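Local coordinates for protein N-acetylmuramoyl-L-alanine amidase XlyA (Bacillus subtilis, PDB 3RDR) that hydrolyses the amide link between N-acetylmuramoyl residues and L-amino acids in bacterial cell-wall peptidoglycan, through a zinc-containing catalytic domain that is the piece present here, at residues T66-H71 / A112-K117; I95-C98 / D104-K107. All coordinates share one frame; numbering follows the deposited sequence.

Interaction 1 (T66-H71 / A112-K117)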
loop_
_atom_site.group_PDB
_atom_site.type_symbol
_atom_site.label_atom_id
_atom_site.label_comp_id
_atom_site.label_asym_id
_atom_site.label_seq_id
_atom_site.Cartn_x
_atom_site.Cartn_y
_atom_site.Cartn_z
ATOM N N THR A 66 2.332 -13.896 -4.143
ATOM C CA THR A 66 1.519 -14.984 -3.627
ATOM C C THR A 66 0.273 -14.539 -2.870
ATOM O O THR A 66 -0.820 -15.050 -3.109
ATOM C CB THR A 66 2.356 -15.884 -2.698
ATOM O OG1 THR A 66 3.526 -16.327 -3.397
ATOM C CG2 THR A 66 1.553 -17.096 -2.255
ATOM N N GLU A 67 0.433 -13.587 -1.957
ATOM C CA GLU A 67 -0.701 -13.135 -1.164
ATOM C C GLU A 67 -0.661 -11.662 -0.792
ATOM O O GLU A 67 0.246 -10.932 -1.183
ATOM C CB GLU A 67 -0.788 -13.976 0.104
ATOM C CG GLU A 67 0.541 -14.108 0.813
ATOM C CD GLU A 67 0.511 -15.159 1.892
ATOM O OE1 GLU A 67 -0.330 -16.079 1.793
ATOM O OE2 GLU A 67 1.335 -15.077 2.827
ATOM N N ILE A 68 -1.659 -11.251 -0.017
ATOM C CA ILE A 68 -1.800 -9.872 0.432
ATOM C C ILE A 68 -2.051 -9.856 1.936
ATOM O O ILE A 68 -2.856 -10.638 2.442
ATOM C CB ILE A 68 -3.003 -9.191 -0.262
ATOM C CG1 ILE A 68 -2.796 -9.167 -1.775
ATOM C CG2 ILE A 68 -3.185 -7.774 0.266
ATOM C CD1 ILE A 68 -4.028 -8.737 -2.544
ATOM N N TYR A 69 -1.350 -8.975 2.644
ATOM C CA TYR A 69 -1.516 -8.830 4.083
ATOM C C TYR A 69 -2.063 -7.436 4.363
ATOM O O TYR A 69 -1.638 -6.466 3.735
ATOM C CB TYR A 69 -0.180 -9.001 4.815
ATOM C CG TYR A 69 0.106 -10.414 5.277
ATOM C CD1 TYR A 69 0.443 -11.419 4.363
ATOM C CD2 TYR A 69 0.020 -10.754 6.629
ATOM C CE1 TYR A 69 0.686 -12.727 4.788
ATOM C CE2 TYR A 69 0.261 -12.059 7.066
ATOM C CZ TYR A 69 0.592 -13.039 6.140
ATOM O OH TYR A 69 0.821 -14.328 6.567
ATOM N N GLN A 70 -3.010 -7.342 5.293
ATOM C CA GLN A 70 -3.601 -6.057 5.668
ATOM C C GLN A 70 -3.134 -5.744 7.087
ATOM O O GLN A 70 -3.326 -6.540 8.004
ATOM C CB GLN A 70 -5.128 -6.128 5.623
ATOM C CG GLN A 70 -5.811 -4.769 5.671
ATOM C CD GLN A 70 -7.320 -4.884 5.793
ATOM O OE1 GLN A 70 -7.917 -5.841 5.309
ATOM N NE2 GLN A 70 -7.942 -3.903 6.426
ATOM N N HIS A 71 -2.529 -4.575 7.257
ATOM C CA HIS A 71 -1.979 -4.164 8.539
ATOM C C HIS A 71 -2.849 -3.174 9.299
ATOM O O HIS A 71 -2.648 -2.950 10.491
ATOM C CB HIS A 71 -0.605 -3.536 8.302
ATOM C CG HIS A 71 0.207 -4.243 7.263
ATOM N ND1 HIS A 71 0.809 -5.462 7.490
ATOM C CD2 HIS A 71 0.497 -3.911 5.982
ATOM C CE1 HIS A 71 1.436 -5.852 6.393
ATOM N NE2 HIS A 71 1.262 -4.928 5.464
ATOM N N ALA A 112 -1.819 -6.621 -7.236
ATOM C CA ALA A 112 -2.078 -5.276 -6.743
ATOM C C ALA A 112 -3.165 -4.597 -7.574
ATOM O O ALA A 112 -3.982 -3.844 -7.043
ATOM C CB ALA A 112 -0.801 -4.450 -6.777
ATOM N N GLN A 113 -3.164 -4.857 -8.879
ATOM C CA GLN A 113 -4.166 -4.270 -9.765
ATOM C C GLN A 113 -5.530 -4.862 -9.432
ATOM O O GLN A 113 -6.544 -4.166 -9.471
ATOM C CB GLN A 113 -3.796 -4.524 -11.233
ATOM C CG GLN A 113 -2.545 -3.771 -11.662
ATOM C CD GLN A 113 -2.055 -4.148 -13.050
ATOM O OE1 GLN A 113 -1.877 -5.323 -13.358
ATOM N NE2 GLN A 113 -1.818 -3.147 -13.886
ATOM N N TRP A 114 -5.558 -6.144 -9.089
ATOM C CA TRP A 114 -6.811 -6.787 -8.716
ATOM C C TRP A 114 -7.336 -6.145 -7.431
ATOM O O TRP A 114 -8.514 -5.806 -7.326
ATOM C CB TRP A 114 -6.609 -8.283 -8.481
ATOM C CG TRP A 114 -7.773 -8.899 -7.760
ATOM C CD1 TRP A 114 -8.992 -9.219 -8.289
ATOM C CD2 TRP A 114 -7.862 -9.168 -6.353
ATOM N NE1 TRP A 114 -9.835 -9.666 -7.298
ATOM C CE2 TRP A 114 -9.168 -9.645 -6.101
ATOM C CE3 TRP A 114 -6.965 -9.048 -5.281
ATOM C CZ2 TRP A 114 -9.601 -10.002 -4.819
ATOM C CZ3 TRP A 114 -7.397 -9.402 -4.006
ATOM C CH2 TRP A 114 -8.703 -9.873 -3.788
ATOM N N LEU A 115 -6.450 -5.989 -6.453
ATOM C CA LEU A 115 -6.809 -5.378 -5.177
ATOM C C LEU A 115 -7.346 -3.964 -5.388
ATOM O O LEU A 115 -8.382 -3.595 -4.836
ATOM C CB LEU A 115 -5.588 -5.326 -4.252
ATOM C CG LEU A 115 -5.724 -4.552 -2.934
ATOM C CD1 LEU A 115 -6.806 -5.189 -2.071
ATOM C CD2 LEU A 115 -4.387 -4.550 -2.193
ATOM N N ILE A 116 -6.638 -3.177 -6.188
ATOM C CA ILE A 116 -7.046 -1.806 -6.454
ATOM C C ILE A 116 -8.417 -1.733 -7.121
ATOM O O ILE A 116 -9.230 -0.876 -6.776
ATOM C CB ILE A 116 -5.991 -1.085 -7.314
ATOM C CG1 ILE A 116 -4.702 -0.920 -6.496
ATOM C CG2 ILE A 116 -6.509 0.278 -7.761
ATOM C CD1 ILE A 116 -3.531 -0.392 -7.287
ATOM N N LYS A 117 -8.679 -2.628 -8.070
ATOM C CA LYS A 117 -9.972 -2.646 -8.750
ATOM C C LYS A 117 -11.078 -2.913 -7.732
ATOM O O LYS A 117 -12.129 -2.273 -7.756
ATOM C CB LYS A 117 -10.012 -3.742 -9.821
ATOM C CG LYS A 117 -11.406 -3.960 -10.401
ATOM C CD LYS A 117 -11.670 -5.430 -10.698
ATOM C CE LYS A 117 -11.087 -5.858 -12.035
ATOM N NZ LYS A 117 -11.875 -5.314 -13.183
#
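Ile68 of strand 68-70 meets Trp114 and Leu115 of helix 105-122. The CD1 methyl of Ile68 makes the closest contacts from the strand side. CD1 of Ile68 lies 3.7 Å from CZ3 of Trp114 and 4.0 Å from CE3 of the same ring. It sits at the indole edge, close to the ring plane, and not over a face. The same CD1 is 4.1 Å from CB of Leu115. The methyl thus meets two consecutive helix residues.

The isoleucine is extended toward the helix. CG1 lies anti to the carbonyl carbon (chi1 -61°), and CD1 continues the chain outward (chi2 170°). On the helix, Trp114 holds CG anti to the backbone N (chi1 165°), which directs the indole to the strand side, where its six-membered ring meets Ile68. The backbones stay well apart: the nearest CA atoms, of Ile68 and Ala112, are 8.5 Å from each other.

Neighbouring strands complete the packing. Ile7 of strand 7-9 touches both Ile68 and Trp114, and Phe61 of strand 61-63 touches both Ile68 and Leu115. This is a helix packed on one face of the mixed sheet of the amidase domain.

No hydrogen bond or salt bridge crosses between 66-71 and 112-117. The contact is purely apolar, so its hold on the helix comes from shape and burial of hydrocarbon, without the directionality of polar bonds.

Interaction 2 (I95-C98 / D104-K107)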
loop_
_atom_site.group_PDB
_atom_site.type_symbol
_atom_site.label_atom_id
_atom_site.label_comp_id
_atom_site.label_asym_id
_atom_site.label_seq_id
_atom_site.Cartn_x
_atom_site.Cartn_y
_atom_site.Cartn_z
ATOM N N ILE A 95 -0.892 1.208 -0.336
ATOM C CA ILE A 95 -0.558 -0.137 -0.803
ATOM C C ILE A 95 0.922 -0.259 -1.162
ATOM O O ILE A 95 1.465 0.563 -1.904
ATOM C CB ILE A 95 -1.374 -0.543 -2.068
ATOM C CG1 ILE A 95 -2.874 -0.574 -1.759
ATOM C CG2 ILE A 95 -0.953 -1.934 -2.539
ATOM C CD1 ILE A 95 -3.509 0.783 -1.682
ATOM N N GLU A 96 1.572 -1.290 -0.633
ATOM C CA GLU A 96 2.980 -1.526 -0.935
ATOM C C GLU A 96 3.090 -2.771 -1.803
ATOM O O GLU A 96 2.411 -3.769 -1.553
ATOM C CB GLU A 96 3.789 -1.729 0.353
ATOM C CG GLU A 96 4.246 -0.440 1.028
ATOM C CD GLU A 96 5.505 0.150 0.397
ATOM O OE1 GLU A 96 5.900 -0.299 -0.702
ATOM O OE2 GLU A 96 6.096 1.076 0.998
ATOM N N ILE A 97 3.934 -2.705 -2.826
ATOM C CA ILE A 97 4.154 -3.843 -3.713
ATOM C C ILE A 97 5.590 -4.305 -3.489
ATOM O O ILE A 97 6.526 -3.521 -3.613
ATOM C CB ILE A 97 3.952 -3.458 -5.195
ATOM C CG1 ILE A 97 2.517 -2.971 -5.412
ATOM C CG2 ILE A 97 4.210 -4.672 -6.094
ATOM C CD1 ILE A 97 2.215 -2.553 -6.844
ATOM N N CYS A 98 5.753 -5.580 -3.147
ATOM C CA CYS A 98 7.071 -6.146 -2.866
ATOM C C CYS A 98 7.970 -6.353 -4.087
ATOM O O CYS A 98 7.494 -6.481 -5.218
ATOM C CB CYS A 98 6.911 -7.478 -2.124
ATOM S SG CYS A 98 6.104 -7.350 -0.491
ATOM N N ASP A 104 7.816 -12.945 -7.927
ATOM C CA ASP A 104 7.617 -12.484 -9.300
ATOM C C ASP A 104 6.969 -11.096 -9.256
ATOM O O ASP A 104 5.800 -10.966 -8.893
ATOM C CB ASP A 104 6.694 -13.465 -10.028
ATOM C CG ASP A 104 6.627 -13.218 -11.522
ATOM O OD1 ASP A 104 6.617 -12.045 -11.945
ATOM O OD2 ASP A 104 6.566 -14.209 -12.277
ATOM N N PHE A 105 7.716 -10.062 -9.627
ATOM C CA PHE A 105 7.183 -8.705 -9.594
ATOM C C PHE A 105 5.970 -8.525 -10.502
ATOM O O PHE A 105 5.017 -7.821 -10.151
ATOM C CB PHE A 105 8.263 -7.687 -9.979
ATOM C CG PHE A 105 7.876 -6.256 -9.696
ATOM C CD1 PHE A 105 7.712 -5.812 -8.386
ATOM C CD2 PHE A 105 7.655 -5.357 -10.740
ATOM C CE1 PHE A 105 7.334 -4.495 -8.115
ATOM C CE2 PHE A 105 7.276 -4.035 -10.480
ATOM C CZ PHE A 105 7.116 -3.605 -9.164
ATOM N N ALA A 106 6.005 -9.163 -11.668
ATOM C CA ALA A 106 4.901 -9.062 -12.614
ATOM C C ALA A 106 3.612 -9.578 -11.991
ATOM O O ALA A 106 2.552 -8.975 -12.153
ATOM C CB ALA A 106 5.220 -9.855 -13.889
ATOM N N LYS A 107 3.714 -10.695 -11.279
ATOM C CA LYS A 107 2.563 -11.308 -10.635
ATOM C C LYS A 107 2.152 -10.570 -9.360
ATOM O O LYS A 107 1.020 -10.704 -8.899
ATOM C CB LYS A 107 2.867 -12.776 -10.324
ATOM C CG LYS A 107 1.704 -13.530 -9.712
ATOM C CD LYS A 107 1.470 -14.869 -10.409
ATOM C CE LYS A 107 2.650 -15.818 -10.243
ATOM N NZ LYS A 107 2.411 -17.122 -10.938
#
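Phe105, in the first turn of helix 105-122, reaches back to Ile97, the last residue of strand 92-97, and Cys98 just after it. This is a strand-loop-helix connection of the T7 lysozyme-like amidase fold, with the helix starting soon after the strand ends.

The phenyl ring does the reaching. CG of Phe105 is anti to the backbone N (chi1 -168°), and this carries the ring back to the strand end. Ile97 answers with CG2, which lies opposite the backbone N while CG1 sits beside it (chi1 -61°). CG2 lies 3.7 Å from CE1 of Phe105, approaching the ring obliquely, and the two side chains run at about a right angle. Ile97 also touches Ala108 of the helix. Leu145 touches both Ile97 and Phe105, and Lys144 makes a cation-pi contact with the ring.

Asp104 is the N-cap of the helix. Its carboxylate OD1 accepts from the backbone N of Lys107 at 3.3 Å, with an N-H...O angle of 155°. The donor comes from above the carboxylate plane.

Cys98 takes part through its backbone: its carbonyl O lies at the ring edge, in the ring plane, 3.2 Å from CD1 of Phe105.

Overall arrangement
Interactions 1 and 2 share helix 105-122 and one mixed sheet, and their centres are 9 Å apart. Along the chain, interaction 2 is nested within the loop closed by interaction 1. Interaction 2 uses the first turn of the helix, and interaction 1 the part two to three turns further on. The two contacts join directly: CB of Ala112 is 3.6 Å from CD1 of Ile97, and CD2 of Leu115 is 4.3 Å from CG1 of Ile95. The zinc ion, bound by His32, His133 and Cys141, lies about 10 Å from the side chain of Ile97. Backbone hydrogen bonds link Ile95 and Ile97 to the metal ligand His32.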